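Local coordinates for protein transcription initiation factor TFIID subunit 6 (Drosophila melanogaster, PDB 1TAF) that forms part of TFIID, the multimeric general transcription factor that mediates promoter responses to activators and repressors, and pairs with another protein through its histone-fold domain, at residues Met1-Lys13 / Ala29-Lys41. Numbering follows the deposited sequence.
Sequences MLYGSSISAESMK and AKELAEDVSIKLK. With ZN (zinc ion), chain G.
Lys41, on the long central helix 26-53 of this histone fold, reaches into the bend of the N-terminal arm and ties two of its carbonyls together: NZ donates to Tyr3 O at 3.0 Å and to Ser5 O at 2.7 Å. Both bonds lie in the carbonyl planes, the second on a lone pair. The chain is extended until its last torsion turns NZ aside (chi4 -91°), bringing both oxygens within range. With an alanine here, the two carbonyls would probably lose their shared donor and the turn around Gly4 would be freer to shift. Short helix 9-18 crosses the central helix, the axes of the short segments passing 8.0 Å apart at 106°. At that crossing Met12 is a knob among Ala29, Leu32, Ala33 and Val36; the bend at chi2 lays Met12 SD 3.9 Å from Leu32 CB, and that at chi3 directs CE to Val36 CG1. Met12 and Leu32 also pack on apolar side chains of the partner protein's chain, so the crossing adjoins the heterodimer interface. Small Ala9 and Ala33 permit close approach, Ala33 CB lying 3.2 Å from Ile7 O. Glu31 and Asp35, whose CB atoms leave the helix on the side turned from the arm, bind a zinc ion together with a water. Between crossing and bend, Ser37 OG accepts from Ile7 N at 2.8 Å, with an N-H...O angle of 150°, while donating to Ala33 O at 2.6 Å.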
loop_
_atom_site.group_PDB
_atom_site.type_symbol
_atom_site.label_atom_id
_atom_site.label_comp_id
_atom_site.label_asym_id
_atom_site.label_seq_id
_atom_site.Cartn_x
_atom_site.Cartn_y
_atom_site.Cartn_z
ATOM N N MET B 1 8.945 -13.038 -24.243
ATOM C CA MET B 1 8.789 -12.797 -22.780
ATOM C C MET B 1 7.882 -13.844 -22.146
ATOM O O MET B 1 8.357 -14.763 -21.479
ATOM C CB MET B 1 8.221 -11.394 -22.508
ATOM C CG MET B 1 9.225 -10.261 -22.585
ATOM S SD MET B 1 8.472 -8.662 -22.190
ATOM C CE MET B 1 7.763 -8.245 -23.762
ATOM N N LEU B 2 6.578 -13.705 -22.372
ATOM C CA LEU B 2 5.588 -14.621 -21.811
ATOM C C LEU B 2 5.110 -15.698 -22.774
ATOM O O LEU B 2 4.912 -15.440 -23.959
ATOM C CB LEU B 2 4.369 -13.840 -21.303
ATOM C CG LEU B 2 4.290 -13.440 -19.827
ATOM C CD1 LEU B 2 3.021 -12.643 -19.588
ATOM C CD2 LEU B 2 4.291 -14.681 -18.952
ATOM N N TYR B 3 4.991 -16.919 -22.268
ATOM C CA TYR B 3 4.475 -18.017 -23.063
ATOM C C TYR B 3 3.013 -18.114 -22.637
ATOM O O TYR B 3 2.639 -17.649 -21.553
ATOM C CB TYR B 3 5.196 -19.326 -22.758
ATOM C CG TYR B 3 6.669 -19.355 -23.131
ATOM C CD1 TYR B 3 7.135 -18.773 -24.317
ATOM C CD2 TYR B 3 7.595 -19.993 -22.305
ATOM C CE1 TYR B 3 8.496 -18.833 -24.665
ATOM C CE2 TYR B 3 8.943 -20.063 -22.637
ATOM C CZ TYR B 3 9.393 -19.487 -23.814
ATOM O OH TYR B 3 10.736 -19.597 -24.133
ATOM N N GLY B 4 2.183 -18.679 -23.502
ATOM C CA GLY B 4 0.779 -18.802 -23.185
ATOM C C GLY B 4 0.044 -17.520 -23.490
ATOM O O GLY B 4 0.577 -16.637 -24.153
ATOM N N SER B 5 -1.179 -17.411 -22.989
ATOM C CA SER B 5 -2.004 -16.241 -23.224
ATOM C C SER B 5 -1.727 -15.055 -22.299
ATOM O O SER B 5 -1.197 -15.194 -21.198
ATOM C CB SER B 5 -3.469 -16.630 -23.136
ATOM O OG SER B 5 -3.739 -17.703 -24.017
ATOM N N SER B 6 -2.120 -13.878 -22.756
ATOM C CA SER B 6 -1.940 -12.679 -21.972
ATOM C C SER B 6 -2.970 -11.632 -22.351
ATOM O O SER B 6 -3.504 -11.638 -23.455
ATOM C CB SER B 6 -0.524 -12.134 -22.159
ATOM O OG SER B 6 -0.286 -11.798 -23.504
ATOM N N ILE B 7 -3.304 -10.792 -21.386
ATOM C CA ILE B 7 -4.253 -9.705 -21.581
ATOM C C ILE B 7 -3.616 -8.729 -22.573
ATOM O O ILE B 7 -2.410 -8.495 -22.534
ATOM C CB ILE B 7 -4.542 -9.001 -20.221
ATOM C CG1 ILE B 7 -5.288 -9.959 -19.268
ATOM C CG2 ILE B 7 -5.306 -7.702 -20.431
ATOM C CD1 ILE B 7 -6.669 -10.434 -19.772
ATOM N N SER B 8 -4.417 -8.181 -23.475
ATOM C CA SER B 8 -3.901 -7.247 -24.473
ATOM C C SER B 8 -3.569 -5.882 -23.889
ATOM O O SER B 8 -4.170 -5.449 -22.897
ATOM C CB SER B 8 -4.920 -7.053 -25.603
ATOM O OG SER B 8 -6.102 -6.441 -25.105
ATOM N N ALA B 9 -2.626 -5.199 -24.528
ATOM C CA ALA B 9 -2.236 -3.861 -24.122
ATOM C C ALA B 9 -3.422 -2.921 -24.342
ATOM O O ALA B 9 -3.571 -1.918 -23.644
ATOM C CB ALA B 9 -1.070 -3.411 -24.939
ATOM N N GLU B 10 -4.286 -3.269 -25.299
ATOM C CA GLU B 10 -5.473 -2.467 -25.607
ATOM C C GLU B 10 -6.452 -2.406 -24.426
ATOM O O GLU B 10 -7.034 -1.356 -24.131
ATOM C CB GLU B 10 -6.160 -3.016 -26.853
ATOM C CG GLU B 10 -7.338 -2.199 -27.316
ATOM C CD GLU B 10 -6.981 -0.744 -27.583
ATOM O OE1 GLU B 10 -5.845 -0.478 -28.058
ATOM O OE2 GLU B 10 -7.839 0.131 -27.311
ATOM N N SER B 11 -6.586 -3.523 -23.715
ATOM C CA SER B 11 -7.460 -3.599 -22.553
ATOM C C SER B 11 -7.010 -2.658 -21.436
ATOM O O SER B 11 -7.825 -2.200 -20.644
ATOM C CB SER B 11 -7.499 -5.033 -22.017
ATOM O OG SER B 11 -7.916 -5.934 -23.023
ATOM N N MET B 12 -5.711 -2.383 -21.363
ATOM C CA MET B 12 -5.160 -1.489 -20.340
ATOM C C MET B 12 -5.619 -0.065 -20.612
ATOM O O MET B 12 -5.816 0.726 -19.694
ATOM C CB MET B 12 -3.626 -1.528 -20.351
ATOM C CG MET B 12 -3.015 -2.911 -20.194
ATOM S SD MET B 12 -3.368 -3.674 -18.613
ATOM C CE MET B 12 -4.773 -4.702 -19.012
ATOM N N LYS B 13 -5.752 0.254 -21.894
ATOM C CA LYS B 13 -6.183 1.575 -22.333
ATOM C C LYS B 13 -7.640 1.839 -21.917
ATOM O O LYS B 13 -7.990 2.928 -21.444
ATOM C CB LYS B 13 -6.069 1.666 -23.861
ATOM C CG LYS B 13 -4.776 1.113 -24.457
ATOM C CD LYS B 13 -3.648 2.126 -24.393
ATOM C CE LYS B 13 -2.651 1.889 -25.533
ATOM N NZ LYS B 13 -1.494 2.835 -25.495
ATOM N N ALA B 29 1.382 0.569 -21.473
ATOM C CA ALA B 29 0.255 -0.362 -21.595
ATOM C C ALA B 29 0.741 -1.795 -21.793
ATOM O O ALA B 29 0.164 -2.718 -21.220
ATOM C CB ALA B 29 -0.668 0.044 -22.750
ATOM N N LYS B 30 1.780 -1.984 -22.618
ATOM C CA LYS B 30 2.345 -3.318 -22.875
ATOM C C LYS B 30 2.942 -3.904 -21.597
ATOM O O LYS B 30 2.800 -5.100 -21.313
ATOM C CB LYS B 30 3.458 -3.268 -23.929
ATOM C CG LYS B 30 3.094 -2.618 -25.260
ATOM C CD LYS B 30 2.021 -3.368 -26.020
ATOM C CE LYS B 30 1.492 -2.546 -27.210
ATOM N NZ LYS B 30 0.842 -1.252 -26.794
ATOM N N GLU B 31 3.637 -3.071 -20.837
ATOM C CA GLU B 31 4.248 -3.534 -19.601
ATOM C C GLU B 31 3.177 -3.997 -18.625
ATOM O O GLU B 31 3.288 -5.067 -18.039
ATOM C CB GLU B 31 5.085 -2.424 -18.973
ATOM C CG GLU B 31 5.755 -2.818 -17.649
ATOM C CD GLU B 31 6.831 -3.882 -17.813
ATOM O OE1 GLU B 31 7.286 -4.127 -18.954
ATOM O OE2 GLU B 31 7.230 -4.479 -16.792
ATOM N N LEU B 32 2.142 -3.181 -18.455
ATOM C CA LEU B 32 1.034 -3.485 -17.557
ATOM C C LEU B 32 0.269 -4.734 -17.970
ATOM O O LEU B 32 -0.145 -5.514 -17.119
ATOM C CB LEU B 32 0.061 -2.306 -17.497
ATOM C CG LEU B 32 0.143 -1.358 -16.307
ATOM C CD1 LEU B 32 -0.880 -0.277 -16.496
ATOM C CD2 LEU B 32 -0.123 -2.108 -15.016
ATOM N N ALA B 33 0.032 -4.888 -19.269
ATOM C CA ALA B 33 -0.683 -6.051 -19.788
ATOM C C ALA B 33 0.130 -7.311 -19.505
ATOM O O ALA B 33 -0.416 -8.367 -19.182
ATOM C CB ALA B 33 -0.925 -5.910 -21.290
ATOM N N GLU B 34 1.445 -7.181 -19.612
ATOM C CA GLU B 34 2.321 -8.299 -19.363
ATOM C C GLU B 34 2.353 -8.630 -17.880
ATOM O O GLU B 34 2.233 -9.797 -17.490
ATOM C CB GLU B 34 3.709 -7.967 -19.844
ATOM C CG GLU B 34 4.641 -9.119 -19.760
ATOM C CD GLU B 34 5.955 -8.783 -20.377
ATOM O OE1 GLU B 34 5.927 -8.207 -21.486
ATOM O OE2 GLU B 34 6.997 -9.068 -19.744
ATOM N N ASP B 35 2.522 -7.595 -17.065
ATOM C CA ASP B 35 2.559 -7.738 -15.620
ATOM C C ASP B 35 1.285 -8.339 -15.051
ATOM O O ASP B 35 1.351 -9.267 -14.244
ATOM C CB ASP B 35 2.835 -6.394 -14.975
ATOM C CG ASP B 35 4.253 -5.937 -15.193
ATOM O OD1 ASP B 35 5.071 -6.749 -15.693
ATOM O OD2 ASP B 35 4.557 -4.776 -14.857
ATOM N N VAL B 36 0.127 -7.839 -15.482
ATOM C CA VAL B 36 -1.131 -8.375 -14.981
ATOM C C VAL B 36 -1.349 -9.830 -15.410
ATOM O O VAL B 36 -1.928 -10.619 -14.664
ATOM C CB VAL B 36 -2.356 -7.492 -15.366
ATOM C CG1 VAL B 36 -2.782 -7.722 -16.825
ATOM C CG2 VAL B 36 -3.519 -7.781 -14.402
ATOM N N SER B 37 -0.859 -10.183 -16.595
ATOM C CA SER B 37 -0.979 -11.542 -17.104
ATOM C C SER B 37 -0.114 -12.472 -16.270
ATOM O O SER B 37 -0.498 -13.610 -16.012
ATOM C CB SER B 37 -0.555 -11.592 -18.557
ATOM O OG SER B 37 -1.384 -10.735 -19.303
ATOM N N ILE B 38 1.048 -11.981 -15.840
ATOM C CA ILE B 38 1.948 -12.768 -14.999
ATOM C C ILE B 38 1.286 -12.998 -13.640
ATOM O O ILE B 38 1.384 -14.090 -13.071
ATOM C CB ILE B 38 3.308 -12.058 -14.803
ATOM C CG1 ILE B 38 4.135 -12.152 -16.089
ATOM C CG2 ILE B 38 4.069 -12.663 -13.624
ATOM C CD1 ILE B 38 5.390 -11.276 -16.074
ATOM N N LYS B 39 0.617 -11.957 -13.136
ATOM C CA LYS B 39 -0.098 -12.002 -11.860
ATOM C C LYS B 39 -1.260 -12.980 -11.939
ATOM O O LYS B 39 -1.489 -13.764 -11.012
ATOM C CB LYS B 39 -0.622 -10.617 -11.505
ATOM C CG LYS B 39 0.337 -9.773 -10.718
ATOM C CD LYS B 39 0.160 -10.059 -9.232
ATOM C CE LYS B 39 1.079 -9.204 -8.359
ATOM N NZ LYS B 39 0.709 -9.351 -6.913
ATOM N N LEU B 40 -1.993 -12.931 -13.044
ATOM C CA LEU B 40 -3.124 -13.833 -13.267
ATOM C C LEU B 40 -2.691 -15.307 -13.246
ATOM O O LEU B 40 -3.358 -16.150 -12.636
ATOM C CB LEU B 40 -3.802 -13.515 -14.603
ATOM C CG LEU B 40 -4.718 -12.295 -14.606
ATOM C CD1 LEU B 40 -5.087 -11.941 -16.041
ATOM C CD2 LEU B 40 -5.969 -12.584 -13.782
ATOM N N LYS B 41 -1.573 -15.611 -13.906
ATOM C CA LYS B 41 -1.053 -16.976 -13.953
ATOM C C LYS B 41 -0.645 -17.427 -12.548
ATOM O O LYS B 41 -0.916 -18.562 -12.169
ATOM C CB LYS B 41 0.105 -17.070 -14.947
ATOM C CG LYS B 41 -0.316 -16.828 -16.421
ATOM C CD LYS B 41 0.911 -16.510 -17.275
ATOM C CE LYS B 41 0.570 -15.912 -18.649
ATOM N NZ LYS B 41 0.395 -16.893 -19.764
HETATM ZN ZN ZN G . 6.538 -4.550 -14.936
HETATM O O HOH W 1 6.796 -2.688 -13.977
#